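Local coordinates for monomethylamine corrinoid protein 1 (Methanosarcina barkeri, PDB 3EZX) that carries methyl groups on a bound corrinoid cofactor between the methyltransferases MtmB and MtbA during methanogenesis from monomethylamine, at residues A[158-166]-A[180-191]. Residues are numbered along the deposited sequence; the frame is centred on the assembly and turned at random.
Sequences SMLGQKDLM and CMFGGAPVSDKW
With chi1 of Trp191 at 167°, its indole CG lies opposite the backbone N and the ring system reaches across to Met159 and Gln162. Met159, likewise turned at 175°, runs past the indole in the reverse direction and then bends at its last torsion, which lays CE over the face of the five-membered ring, 4.2 Å from its centroid, in a CH-pi contact; SD joins it there as a Met-aromatic partner. A buried amide can find its partner in a neighbouring indole N-H, as here: Trp191 NE1 donates to Gln162 OE1 at 3.0 Å, lying in the carbonyl plane, though OE1 sits somewhat out of the ring plane and the bond is bent (145°). A leucine in place of Trp191 would probably leave Gln162 OE1 without this donor and Met159 without its aromatic face. Gln162 serves two rings: its chain, extended beyond CG, takes OE1 to the indole, while its CB sits over one face of Phe182, 4.1 Å from the centroid. At the edge of Phe182 come Leu165 CD2, 3.6 Å from CZ, and Met166 SD, which also meets Cys180 SG at 3.6 Å. Ser188 caps the helix bearing Trp191, its OG accepting from Trp191 N. In the Rossmann-like B12-binding domain, helical segment 161-166 runs nearly antiparallel to 180-183, in an edge strand of the parallel sheet beside strand 147-152; Gly184 O hydrogen-bonds the corrinoid, and helix 189-195 adds Ile195 beside Phe182.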
loop_
_atom_site.group_PDB
_atom_site.type_symbol
_atom_site.label_atom_id
_atom_site.label_comp_id
_atom_site.label_asym_id
_atom_site.label_seq_id
_atom_site.Cartn_x
_atom_site.Cartn_y
_atom_site.Cartn_z
ATOM N N SER A 158 -11.050 -1.971 -10.900
ATOM C CA SER A 158 -10.314 -0.714 -10.782
ATOM C C SER A 158 -8.890 -0.848 -11.319
ATOM O O SER A 158 -8.289 0.128 -11.758
ATOM C CB SER A 158 -10.270 -0.261 -9.320
ATOM O OG SER A 158 -9.513 -1.164 -8.529
ATOM N N MET A 159 -8.356 -2.062 -11.279
ATOM C CA MET A 159 -7.008 -2.327 -11.765
ATOM C C MET A 159 -6.906 -2.176 -13.280
ATOM O O MET A 159 -5.852 -1.819 -13.806
ATOM C CB MET A 159 -6.587 -3.741 -11.376
ATOM C CG MET A 159 -5.246 -4.166 -11.943
ATOM S SD MET A 159 -5.080 -5.959 -11.951
ATOM C CE MET A 159 -5.964 -6.360 -13.485
ATOM N N LEU A 160 -8.001 -2.459 -13.976
ATOM C CA LEU A 160 -8.033 -2.358 -15.431
ATOM C C LEU A 160 -7.787 -0.925 -15.885
ATOM O O LEU A 160 -7.181 -0.690 -16.937
ATOM C CB LEU A 160 -9.380 -2.851 -15.960
ATOM C CG LEU A 160 -9.707 -4.295 -15.560
ATOM C CD1 LEU A 160 -11.064 -4.701 -16.113
ATOM C CD2 LEU A 160 -8.615 -5.222 -16.069
ATOM N N GLY A 161 -8.256 0.027 -15.084
ATOM C CA GLY A 161 -8.072 1.428 -15.413
ATOM C C GLY A 161 -6.620 1.881 -15.412
ATOM O O GLY A 161 -6.312 2.991 -15.842
ATOM N N GLN A 162 -5.722 1.032 -14.927
ATOM C CA GLN A 162 -4.310 1.383 -14.888
ATOM C C GLN A 162 -3.783 1.378 -16.309
ATOM O O GLN A 162 -2.832 2.087 -16.633
ATOM C CB GLN A 162 -3.530 0.383 -14.036
ATOM C CG GLN A 162 -4.066 0.251 -12.624
ATOM C CD GLN A 162 -3.265 -0.716 -11.778
ATOM O OE1 GLN A 162 -2.943 -1.821 -12.212
ATOM N NE2 GLN A 162 -2.950 -0.308 -10.554
ATOM N N LYS A 163 -4.406 0.571 -17.159
ATOM C CA LYS A 163 -3.998 0.496 -18.552
ATOM C C LYS A 163 -4.229 1.877 -19.141
ATOM O O LYS A 163 -3.314 2.497 -19.685
ATOM C CB LYS A 163 -4.832 -0.544 -19.306
ATOM C CG LYS A 163 -4.376 -0.765 -20.742
ATOM C CD LYS A 163 -5.147 -1.883 -21.423
ATOM C CE LYS A 163 -4.652 -2.099 -22.848
ATOM N NZ LYS A 163 -5.350 -3.228 -23.530
ATOM N N ASP A 164 -5.463 2.354 -19.012
ATOM C CA ASP A 164 -5.842 3.667 -19.510
ATOM C C ASP A 164 -4.840 4.717 -19.041
ATOM O O ASP A 164 -4.382 5.541 -19.828
ATOM C CB ASP A 164 -7.249 4.025 -19.019
ATOM C CG ASP A 164 -7.637 5.463 -19.335
ATOM O OD1 ASP A 164 -7.026 6.393 -18.765
ATOM O OD2 ASP A 164 -8.557 5.663 -20.154
ATOM N N LEU A 165 -4.500 4.685 -17.759
ATOM C CA LEU A 165 -3.547 5.640 -17.212
ATOM C C LEU A 165 -2.266 5.625 -18.045
ATOM O O LEU A 165 -1.847 6.660 -18.571
ATOM C CB LEU A 165 -3.246 5.300 -15.749
ATOM C CG LEU A 165 -2.222 6.133 -14.970
ATOM C CD1 LEU A 165 -2.495 7.625 -15.130
ATOM C CD2 LEU A 165 -2.281 5.729 -13.499
ATOM N N MET A 166 -1.649 4.455 -18.172
ATOM C CA MET A 166 -0.426 4.340 -18.956
ATOM C C MET A 166 -0.652 4.863 -20.371
ATOM O O MET A 166 0.194 5.575 -20.918
ATOM C CB MET A 166 0.054 2.885 -19.005
ATOM C CG MET A 166 0.623 2.393 -17.692
ATOM S SD MET A 166 1.862 3.528 -17.025
ATOM C CE MET A 166 3.376 2.715 -17.487
ATOM N N CYS A 180 6.924 4.152 -13.568
ATOM C CA CYS A 180 5.623 3.713 -13.057
ATOM C C CYS A 180 5.608 2.361 -12.349
ATOM O O CYS A 180 5.991 1.347 -12.926
ATOM C CB CYS A 180 4.604 3.671 -14.199
ATOM S SG CYS A 180 4.236 5.272 -14.921
ATOM N N MET A 181 5.144 2.358 -11.103
ATOM C CA MET A 181 5.051 1.136 -10.310
ATOM C C MET A 181 3.620 0.960 -9.803
ATOM O O MET A 181 3.108 1.803 -9.064
ATOM C CB MET A 181 6.030 1.188 -9.122
ATOM C CG MET A 181 6.022 -0.067 -8.239
ATOM S SD MET A 181 7.241 -0.046 -6.883
ATOM C CE MET A 181 6.459 1.065 -5.737
ATOM N N PHE A 182 2.971 -0.123 -10.218
ATOM C CA PHE A 182 1.610 -0.410 -9.779
ATOM C C PHE A 182 1.614 -1.611 -8.831
ATOM O O PHE A 182 2.496 -2.461 -8.906
ATOM C CB PHE A 182 0.694 -0.699 -10.976
ATOM C CG PHE A 182 0.390 0.507 -11.820
ATOM C CD1 PHE A 182 1.103 0.757 -12.991
ATOM C CD2 PHE A 182 -0.614 1.394 -11.445
ATOM C CE1 PHE A 182 0.820 1.875 -13.771
ATOM C CE2 PHE A 182 -0.905 2.514 -12.217
ATOM C CZ PHE A 182 -0.188 2.755 -13.383
ATOM N N GLY A 183 0.636 -1.671 -7.933
ATOM C CA GLY A 183 0.557 -2.780 -6.995
ATOM C C GLY A 183 -0.865 -3.027 -6.523
ATOM O O GLY A 183 -1.809 -2.454 -7.064
ATOM N N GLY A 184 -1.032 -3.883 -5.522
ATOM C CA GLY A 184 -2.369 -4.149 -5.023
ATOM C C GLY A 184 -2.637 -5.586 -4.614
ATOM O O GLY A 184 -2.896 -5.869 -3.442
ATOM N N ALA A 185 -2.579 -6.483 -5.590
ATOM C CA ALA A 185 -2.815 -7.913 -5.399
ATOM C C ALA A 185 -3.347 -8.418 -6.729
ATOM O O ALA A 185 -2.843 -9.397 -7.275
ATOM C CB ALA A 185 -3.835 -8.167 -4.287
ATOM N N PRO A 186 -4.390 -7.765 -7.264
ATOM C CA PRO A 186 -4.907 -8.230 -8.551
ATOM C C PRO A 186 -3.875 -7.933 -9.637
ATOM O O PRO A 186 -4.011 -8.370 -10.780
ATOM C CB PRO A 186 -6.181 -7.410 -8.725
ATOM C CG PRO A 186 -6.638 -7.211 -7.320
ATOM C CD PRO A 186 -5.348 -6.848 -6.624
ATOM N N VAL A 187 -2.843 -7.179 -9.261
ATOM C CA VAL A 187 -1.768 -6.814 -10.177
ATOM C C VAL A 187 -0.735 -7.932 -10.243
ATOM O O VAL A 187 -0.136 -8.303 -9.228
ATOM C CB VAL A 187 -1.061 -5.518 -9.723
ATOM C CG1 VAL A 187 0.103 -5.202 -10.650
ATOM C CG2 VAL A 187 -2.046 -4.370 -9.710
ATOM N N SER A 188 -0.534 -8.460 -11.446
ATOM C CA SER A 188 0.415 -9.543 -11.672
ATOM C C SER A 188 1.616 -9.054 -12.475
ATOM O O SER A 188 1.550 -8.011 -13.128
ATOM C CB SER A 188 -0.271 -10.680 -12.430
ATOM O OG SER A 188 -0.759 -10.227 -13.684
ATOM N N ASP A 189 2.711 -9.808 -12.422
ATOM C CA ASP A 189 3.913 -9.451 -13.163
ATOM C C ASP A 189 3.620 -9.493 -14.656
ATOM O O ASP A 189 4.372 -8.955 -15.467
ATOM C CB ASP A 189 5.055 -10.403 -12.803
ATOM C CG ASP A 189 5.878 -9.897 -11.634
ATOM O OD1 ASP A 189 5.420 -8.950 -10.962
ATOM O OD2 ASP A 189 6.976 -10.437 -11.380
ATOM N N LYS A 190 2.504 -10.128 -15.001
ATOM C CA LYS A 190 2.063 -10.240 -16.384
ATOM C C LYS A 190 1.441 -8.912 -16.810
ATOM O O LYS A 190 1.867 -8.285 -17.784
ATOM C CB LYS A 190 1.006 -11.342 -16.518
ATOM C CG LYS A 190 1.396 -12.687 -15.923
ATOM C CD LYS A 190 0.363 -13.749 -16.284
ATOM C CE LYS A 190 0.645 -15.079 -15.598
ATOM N NZ LYS A 190 0.380 -15.017 -14.135
ATOM N N TRP A 191 0.425 -8.499 -16.060
ATOM C CA TRP A 191 -0.297 -7.264 -16.328
ATOM C C TRP A 191 0.602 -6.032 -16.407
ATOM O O TRP A 191 0.305 -5.094 -17.147
ATOM C CB TRP A 191 -1.382 -7.079 -15.261
ATOM C CG TRP A 191 -2.011 -5.724 -15.223
ATOM C CD1 TRP A 191 -1.730 -4.720 -14.345
ATOM C CD2 TRP A 191 -3.044 -5.230 -16.083
ATOM N NE1 TRP A 191 -2.525 -3.630 -14.601
ATOM C CE2 TRP A 191 -3.339 -3.914 -15.666
ATOM C CE3 TRP A 191 -3.744 -5.768 -17.171
ATOM C CZ2 TRP A 191 -4.313 -3.129 -16.288
ATOM C CZ3 TRP A 191 -4.714 -4.985 -17.793
ATOM C CH2 TRP A 191 -4.985 -3.679 -17.349
#